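Local coordinates for D-methionine-binding lipoprotein MetQ (Escherichia coli, PDB 4YAH) that binds methionine as the substrate-binding component of an ATP-driven methionine permease, at residues D55-D60 against F246-Q251; N73-L76 against D80-A83; L148-K151 against I155-K158. All blocks are in the same frame, centred on the assembly; numbering follows the deposited sequence.

Contact 1 of 3, residues D55-D60 against F246-Q251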
loop_
_atom_site.group_PDB
_atom_site.type_symbol
_atom_site.label_atom_id
_atom_site.label_comp_id
_atom_site.label_asym_id
_atom_site.label_seq_id
_atom_site.Cartn_x
_atom_site.Cartn_y
_atom_site.Cartn_z
ATOM N N ASP A 55 1.531 26.156 5.104
ATOM C CA ASP A 55 1.509 27.322 4.226
ATOM C C ASP A 55 0.100 27.842 3.952
ATOM O O ASP A 55 -0.123 29.045 3.940
ATOM C CB ASP A 55 2.189 27.001 2.895
ATOM C CG ASP A 55 3.688 26.752 3.041
ATOM O OD1 ASP A 55 4.242 27.004 4.137
ATOM O OD2 ASP A 55 4.306 26.310 2.050
ATOM N N LYS A 56 -0.842 26.933 3.726
ATOM C CA LYS A 56 -2.196 27.305 3.314
ATOM C C LYS A 56 -3.077 27.660 4.507
ATOM O O LYS A 56 -3.895 28.578 4.412
ATOM C CB LYS A 56 -2.833 26.170 2.515
ATOM C CG LYS A 56 -4.168 26.505 1.852
ATOM C CD LYS A 56 -4.179 26.006 0.404
ATOM C CE LYS A 56 -5.587 25.881 -0.163
ATOM N NZ LYS A 56 -6.245 24.614 0.270
ATOM N N TYR A 57 -2.909 26.947 5.622
ATOM C CA TYR A 57 -3.789 27.125 6.789
ATOM C C TYR A 57 -3.089 27.484 8.085
ATOM O O TYR A 57 -3.750 27.792 9.075
ATOM C CB TYR A 57 -4.587 25.858 7.056
ATOM C CG TYR A 57 -5.313 25.358 5.850
ATOM C CD1 TYR A 57 -6.413 26.037 5.347
ATOM C CD2 TYR A 57 -4.910 24.202 5.212
ATOM C CE1 TYR A 57 -7.078 25.581 4.237
ATOM C CE2 TYR A 57 -5.564 23.738 4.106
ATOM C CZ TYR A 57 -6.650 24.427 3.622
ATOM O OH TYR A 57 -7.305 23.959 2.513
ATOM N N GLY A 58 -1.766 27.415 8.106
ATOM C CA GLY A 58 -1.045 27.539 9.359
ATOM C C GLY A 58 -1.400 26.405 10.300
ATOM O O GLY A 58 -1.281 26.551 11.511
ATOM N N LEU A 59 -1.830 25.273 9.738
ATOM C CA LEU A 59 -2.169 24.091 10.526
ATOM C C LEU A 59 -0.892 23.358 10.928
ATOM O O LEU A 59 -0.002 23.166 10.101
ATOM C CB LEU A 59 -3.081 23.149 9.729
ATOM C CG LEU A 59 -3.462 21.833 10.408
ATOM C CD1 LEU A 59 -4.355 22.107 11.611
ATOM C CD2 LEU A 59 -4.143 20.907 9.411
ATOM N N ASP A 60 -0.815 22.937 12.185
ATOM C CA ASP A 60 0.346 22.216 12.684
ATOM C C ASP A 60 0.103 20.715 12.578
ATOM O O ASP A 60 -0.524 20.111 13.447
ATOM C CB ASP A 60 0.641 22.621 14.132
ATOM C CG ASP A 60 1.902 21.977 14.681
ATOM O OD1 ASP A 60 2.701 21.427 13.885
ATOM O OD2 ASP A 60 2.100 22.034 15.916
ATOM N N PHE A 246 -6.334 18.845 6.449
ATOM C CA PHE A 246 -5.244 17.959 6.091
ATOM C C PHE A 246 -5.559 17.281 4.759
ATOM O O PHE A 246 -4.695 17.110 3.901
ATOM C CB PHE A 246 -5.004 16.908 7.162
ATOM C CG PHE A 246 -3.928 15.959 6.803
ATOM C CD1 PHE A 246 -2.622 16.386 6.781
ATOM C CD2 PHE A 246 -4.221 14.665 6.428
ATOM C CE1 PHE A 246 -1.605 15.529 6.421
ATOM C CE2 PHE A 246 -3.196 13.797 6.056
ATOM C CZ PHE A 246 -1.899 14.237 6.064
ATOM N N VAL A 247 -6.810 16.885 4.586
ATOM C CA VAL A 247 -7.203 16.227 3.343
ATOM C C VAL A 247 -6.973 17.172 2.178
ATOM O O VAL A 247 -6.442 16.772 1.147
ATOM C CB VAL A 247 -8.671 15.764 3.391
ATOM C CG1 VAL A 247 -9.184 15.339 2.013
ATOM C CG2 VAL A 247 -8.823 14.621 4.397
ATOM N N GLN A 248 -7.366 18.430 2.333
ATOM C CA GLN A 248 -7.203 19.391 1.248
ATOM C C GLN A 248 -5.724 19.640 0.948
ATOM O O GLN A 248 -5.343 19.833 -0.212
ATOM C CB GLN A 248 -7.930 20.705 1.578
ATOM C CG GLN A 248 -9.435 20.603 1.310
ATOM C CD GLN A 248 -10.258 21.753 1.882
ATOM O OE1 GLN A 248 -10.521 22.746 1.197
ATOM N NE2 GLN A 248 -10.704 21.602 3.127
ATOM N N ALA A 249 -4.892 19.597 1.985
ATOM C CA ALA A 249 -3.458 19.803 1.824
ATOM C C ALA A 249 -2.826 18.633 1.074
ATOM O O ALA A 249 -1.989 18.815 0.190
ATOM C CB ALA A 249 -2.802 19.987 3.181
ATOM N N TYR A 250 -3.234 17.428 1.429
ATOM C CA TYR A 250 -2.685 16.237 0.793
ATOM C C TYR A 250 -3.120 16.160 -0.678
ATOM O O TYR A 250 -2.337 15.797 -1.569
ATOM C CB TYR A 250 -3.138 15.004 1.557
ATOM C CG TYR A 250 -2.236 13.785 1.408
ATOM C CD1 TYR A 250 -1.511 13.314 2.486
ATOM C CD2 TYR A 250 -2.122 13.112 0.206
ATOM C CE1 TYR A 250 -0.694 12.203 2.381
ATOM C CE2 TYR A 250 -1.300 11.991 0.093
ATOM C CZ TYR A 250 -0.585 11.556 1.183
ATOM O OH TYR A 250 0.243 10.450 1.097
ATOM N N GLN A 251 -4.389 16.476 -0.926
ATOM C CA GLN A 251 -4.943 16.445 -2.272
ATOM C C GLN A 251 -4.595 17.730 -3.032
ATOM O O GLN A 251 -5.478 18.522 -3.393
ATOM C CB GLN A 251 -6.457 16.254 -2.201
ATOM C CG GLN A 251 -6.861 14.993 -1.474
ATOM C CD GLN A 251 -8.370 14.790 -1.461
ATOM O OE1 GLN A 251 -9.140 15.748 -1.595
ATOM N NE2 GLN A 251 -8.801 13.539 -1.296
HETATM O O HOH W 1 -4.458 22.450 -1.068
#
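Tyr57 and Gln248 are brought together by matching first torsions. Each side chain has its CG beside the backbone N and anti to the carbonyl carbon (chi1 -52° in Tyr57, -80° in Gln248). The phenol thus reaches across from the end of one helix, and the extended glutamine chain passes its tip at about a right angle. The closest touch joins Tyr57 OH to Gln248 CB at 3.4 Å and is a van der Waals contact. Ring and amide planes are inclined by 57°, and the two groups do not stack. No direct hydrogen bond links the two segments, and Gln248 turns its NE2 back to Lys244 O of its own helix. Instead, Lys56 forms a polar link. Its aliphatic part runs over one face of the neighbouring ring, Lys56 CG standing 3.7 Å above the plane of Tyr57 and displaced toward the rim. Lys56 NZ then donates to Tyr57 OH at 2.6 Å. The same ammonium also gives a hydrogen to a water 3.1 Å from Lys56 NZ, and this water donates in turn to Gln248 O at 2.9 Å. Helix 41-57 is the connection of a beta-alpha-beta crossover between the parallel strands 32-38 and 60-66 of the six-stranded sheet, in one of the two lobes of the periplasmic binding protein fold. The last turn of helix 41-57 meets helix 241-250, from which Phe246 and Val247 pack on Ile231 of the sheet. Gly58, with positive phi, ends the helical path, and Leu59 turns inward toward the second helix. There Leu59 CD2 lies 4.2 Å from Phe246 N, while the Leu59 side chain also packs on Asn242 and Lys245. Deeper between the helices, Ala249 rests on Val52 and Ala53.

Contact 2 of 3, residues N73-L76 against D80-A83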
loop_
_atom_site.group_PDB
_atom_site.type_symbol
_atom_site.label_atom_id
_atom_site.label_comp_id
_atom_site.label_asym_id
_atom_site.label_seq_id
_atom_site.Cartn_x
_atom_site.Cartn_y
_atom_site.Cartn_z
ATOM N N ASN A 73 -3.585 1.594 12.466
ATOM C CA ASN A 73 -5.011 1.569 12.757
ATOM C C ASN A 73 -5.276 1.399 14.261
ATOM O O ASN A 73 -6.242 1.961 14.778
ATOM C CB ASN A 73 -5.714 0.476 11.953
ATOM C CG ASN A 73 -6.043 0.919 10.553
ATOM O OD1 ASN A 73 -6.109 2.115 10.255
ATOM N ND2 ASN A 73 -6.267 -0.046 9.677
ATOM N N GLU A 74 -4.420 0.651 14.958
ATOM C CA GLU A 74 -4.517 0.545 16.423
ATOM C C GLU A 74 -4.358 1.913 17.070
ATOM O O GLU A 74 -5.131 2.295 17.958
ATOM C CB GLU A 74 -3.452 -0.405 16.984
ATOM C CG GLU A 74 -3.584 -1.845 16.509
ATOM C CD GLU A 74 -2.721 -2.824 17.306
ATOM O OE1 GLU A 74 -1.943 -2.373 18.184
ATOM O OE2 GLU A 74 -2.832 -4.048 17.059
ATOM N N ALA A 75 -3.360 2.651 16.606
ATOM C CA ALA A 75 -3.051 3.967 17.143
ATOM C C ALA A 75 -4.226 4.909 16.932
ATOM O O ALA A 75 -4.599 5.674 17.808
ATOM C CB ALA A 75 -1.798 4.512 16.482
ATOM N N LEU A 76 -4.804 4.852 15.747
ATOM C CA LEU A 76 -5.950 5.687 15.417
ATOM C C LEU A 76 -7.152 5.341 16.283
ATOM O O LEU A 76 -7.790 6.225 16.837
ATOM C CB LEU A 76 -6.301 5.523 13.939
ATOM C CG LEU A 76 -7.526 6.272 13.444
ATOM C CD1 LEU A 76 -7.406 7.763 13.717
ATOM C CD2 LEU A 76 -7.745 6.007 11.965
ATOM N N ASP A 80 -4.480 7.702 19.758
ATOM C CA ASP A 80 -3.079 8.140 19.815
ATOM C C ASP A 80 -2.709 9.036 18.647
ATOM O O ASP A 80 -1.764 9.818 18.729
ATOM C CB ASP A 80 -2.138 6.937 19.843
ATOM C CG ASP A 80 -2.212 6.161 21.149
ATOM O OD1 ASP A 80 -2.642 6.740 22.165
ATOM O OD2 ASP A 80 -1.840 4.972 21.162
ATOM N N ILE A 81 -3.442 8.884 17.545
ATOM C CA ILE A 81 -3.322 9.776 16.400
ATOM C C ILE A 81 -4.732 10.119 15.916
ATOM O O ILE A 81 -5.697 9.433 16.252
ATOM C CB ILE A 81 -2.487 9.145 15.263
ATOM C CG1 ILE A 81 -3.096 7.813 14.819
ATOM C CG2 ILE A 81 -1.047 8.952 15.721
ATOM C CD1 ILE A 81 -2.358 7.145 13.651
ATOM N N ASP A 82 -4.844 11.189 15.141
ATOM C CA ASP A 82 -6.129 11.688 14.653
ATOM C C ASP A 82 -6.577 11.068 13.327
ATOM O O ASP A 82 -7.780 10.968 13.037
ATOM C CB ASP A 82 -6.046 13.197 14.463
ATOM C CG ASP A 82 -5.793 13.951 15.781
ATOM O OD1 ASP A 82 -4.640 14.378 16.034
ATOM O OD2 ASP A 82 -6.758 14.121 16.560
ATOM N N ALA A 83 -5.597 10.690 12.513
ATOM C CA ALA A 83 -5.851 10.188 11.173
ATOM C C ALA A 83 -4.673 9.338 10.776
ATOM O O ALA A 83 -3.609 9.442 11.386
ATOM C CB ALA A 83 -6.023 11.318 10.181
#
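Leu76 and Ile81 form the tightly packed side of this contact. With CG anti to the backbone N (chi1 177°), Leu76 carries CD1 over the backbone of the returning chain, where Leu76 CD1 comes within 3.3 Å of Asp82 O. The same methyl is 3.6 Å from Ala83 N, so one branch lies along two successive residues. Ile81 answers from the other segment: its CG1 packs at 4.0 Å against Leu76 CB, and its CD1 reaches Ala75 CB at 3.9 Å. Ala75 O then serves two donors. Asp80 N approaches it at 2.8 Å with a bent N-H...O angle of 134°, whereas Ile81 N makes a weak bond to Ala75 O at 3.4 Å. The first of these runs from residue i to i-5, one residue longer than the helical i to i-4 bond, and draws the chain back against the C-terminal turn of helix 71-78. This turn leads into strand 83-88 and completes a crossover from strand 60-66, with strand 32-38 lying between the two parallel strands in the sheet. Toward solvent the contact is looser. There Asp80 meets the helix through CB, 3.4 Å from Ala75 O, while its carboxylate has a long, weak ion pair with Lys78. The CB of Asp82 points away from the helix, and OD1 accepts a hydrogen bond from Lys34 N of strand 32-38.

Contact 3 of 3, residues L148-K151 against I155-K158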
loop_
_atom_site.group_PDB
_atom_site.type_symbol
_atom_site.label_atom_id
_atom_site.label_comp_id
_atom_site.label_asym_id
_atom_site.label_seq_id
_atom_site.Cartn_x
_atom_site.Cartn_y
_atom_site.Cartn_z
ATOM N N LEU A 148 -2.562 -10.808 -9.374
ATOM C CA LEU A 148 -1.510 -10.337 -10.268
ATOM C C LEU A 148 -0.756 -11.524 -10.882
ATOM O O LEU A 148 -0.459 -11.524 -12.087
ATOM C CB LEU A 148 -0.558 -9.387 -9.529
ATOM C CG LEU A 148 0.597 -8.808 -10.355
ATOM C CD1 LEU A 148 0.114 -8.152 -11.633
ATOM C CD2 LEU A 148 1.379 -7.798 -9.540
ATOM N N LEU A 149 -0.470 -12.536 -10.065
ATOM C CA LEU A 149 0.207 -13.739 -10.540
ATOM C C LEU A 149 -0.660 -14.465 -11.569
ATOM O O LEU A 149 -0.136 -15.099 -12.494
ATOM C CB LEU A 149 0.530 -14.660 -9.368
ATOM C CG LEU A 149 1.575 -14.085 -8.405
ATOM C CD1 LEU A 149 1.773 -14.996 -7.201
ATOM C CD2 LEU A 149 2.907 -13.817 -9.076
ATOM N N GLN A 150 -1.976 -14.373 -11.405
ATOM C CA GLN A 150 -2.900 -14.964 -12.376
ATOM C C GLN A 150 -2.888 -14.144 -13.669
ATOM O O GLN A 150 -2.866 -14.696 -14.774
ATOM C CB GLN A 150 -4.323 -15.048 -11.801
ATOM C CG GLN A 150 -5.365 -15.540 -12.824
ATOM C CD GLN A 150 -6.742 -15.724 -12.207
ATOM O OE1 GLN A 150 -7.230 -16.845 -12.096
ATOM N NE2 GLN A 150 -7.367 -14.624 -11.805
ATOM N N LYS A 151 -2.911 -12.822 -13.524
ATOM C CA LYS A 151 -2.894 -11.925 -14.670
ATOM C C LYS A 151 -1.700 -12.188 -15.587
ATOM O O LYS A 151 -1.834 -12.129 -16.814
ATOM C CB LYS A 151 -2.888 -10.480 -14.192
ATOM C CG LYS A 151 -2.744 -9.420 -15.267
ATOM C CD LYS A 151 -2.592 -8.055 -14.609
ATOM C CE LYS A 151 -1.983 -7.016 -15.538
ATOM N NZ LYS A 151 -2.934 -6.603 -16.602
ATOM N N ILE A 155 -0.371 -18.640 -12.562
ATOM C CA ILE A 155 -1.321 -19.489 -11.862
ATOM C C ILE A 155 -2.725 -19.219 -12.378
ATOM O O ILE A 155 -2.978 -18.205 -13.041
ATOM C CB ILE A 155 -1.307 -19.251 -10.332
ATOM C CG1 ILE A 155 -1.709 -17.805 -10.021
ATOM C CG2 ILE A 155 0.046 -19.571 -9.757
ATOM C CD1 ILE A 155 -1.735 -17.467 -8.532
ATOM N N LYS A 156 -3.645 -20.118 -12.059
ATOM C CA LYS A 156 -5.056 -19.861 -12.272
ATOM C C LYS A 156 -5.791 -20.095 -10.969
ATOM O O LYS A 156 -5.489 -21.039 -10.231
ATOM C CB LYS A 156 -5.630 -20.743 -13.388
ATOM C CG LYS A 156 -7.082 -20.405 -13.730
ATOM C CD LYS A 156 -7.573 -21.172 -14.950
ATOM C CE LYS A 156 -9.082 -21.379 -14.902
ATOM N NZ LYS A 156 -9.828 -20.183 -14.392
ATOM N N LEU A 157 -6.742 -19.214 -10.695
ATOM C CA LEU A 157 -7.552 -19.274 -9.493
ATOM C C LEU A 157 -8.972 -19.751 -9.778
ATOM O O LEU A 157 -9.491 -19.592 -10.890
ATOM C CB LEU A 157 -7.629 -17.907 -8.834
ATOM C CG LEU A 157 -6.298 -17.247 -8.484
ATOM C CD1 LEU A 157 -6.583 -15.823 -8.090
ATOM C CD2 LEU A 157 -5.607 -18.014 -7.373
ATOM N N LYS A 158 -9.591 -20.306 -8.743
ATOM C CA LYS A 158 -11.002 -20.686 -8.777
ATOM C C LYS A 158 -11.887 -19.514 -9.163
ATOM O O LYS A 158 -11.557 -18.355 -8.925
ATOM C CB LYS A 158 -11.454 -21.206 -7.413
ATOM C CG LYS A 158 -11.019 -22.610 -7.084
ATOM C CD LYS A 158 -11.668 -23.080 -5.786
ATOM C CE LYS A 158 -11.046 -24.379 -5.297
ATOM N NZ LYS A 158 -11.757 -24.936 -4.114
HETATM O O HOH W 2 -9.743 -17.640 -12.776
HETATM O O HOH W 3 -3.897 -17.516 -15.598
#
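The side chains of Gln150 and Leu157 meet at a slant where the last turn of helix 139-151 meets a two-stranded antiparallel ribbon, strands 156-157 and 170-172, in the lobe of the five-stranded sheet. Because CG swings to the far side from the backbone N (chi1 175°) and the chain stays extended, the glutamine lies alongside the strand and offers OE1 to its main chain. Leu157 N donates to Gln150 OE1 at 2.8 Å in a nearly straight bond, with an N-H...O angle of 163°. The donor stands 37° out of the amide plane. The leucine side chain passes beside the same amide, with Leu157 CD1 4.0 Å from Gln150 NE2, so polar and apolar contacts together hold the end of the glutamine. Nearer the turn, Ile155 reaches the helix with CD1, which packs on Leu149 CB at 3.7 Å. The carbonyl of Ile155 faces the helix too, and Gln150 CA makes a CA-H...O contact with Ile155 O at 3.3 Å. A water donating to both Gln150 O and Ile155 O joins the helix end to the residue just before the strand. Leu157 also packs on Val170 of the partner strand. At the polar end, a second water donates to Gln150 OE1 and to Leu157 O, each at 2.7 Å, and accepts a weak bond from Lys156 NZ.

In the fold
Contacts 1 and 2 belong to the lobe with the six-stranded sheet, their centres about 19 Å apart. Contact 3 lies in the other lobe, about 41 Å from contact 1 between centres and on the opposite side of the chain's centre. Contacts 2 and 3 are local and largely buried: each folds the chain back on a helix end, closed by a backbone donor in both, to a carbonyl in contact 2 but to a glutamine amide in contact 3. Contact 1 instead joins two helices distant in sequence, is partly exposed, and relies on van der Waals touches and a water bridge. The bound methionine is about 12 Å from the Leu76 side chain.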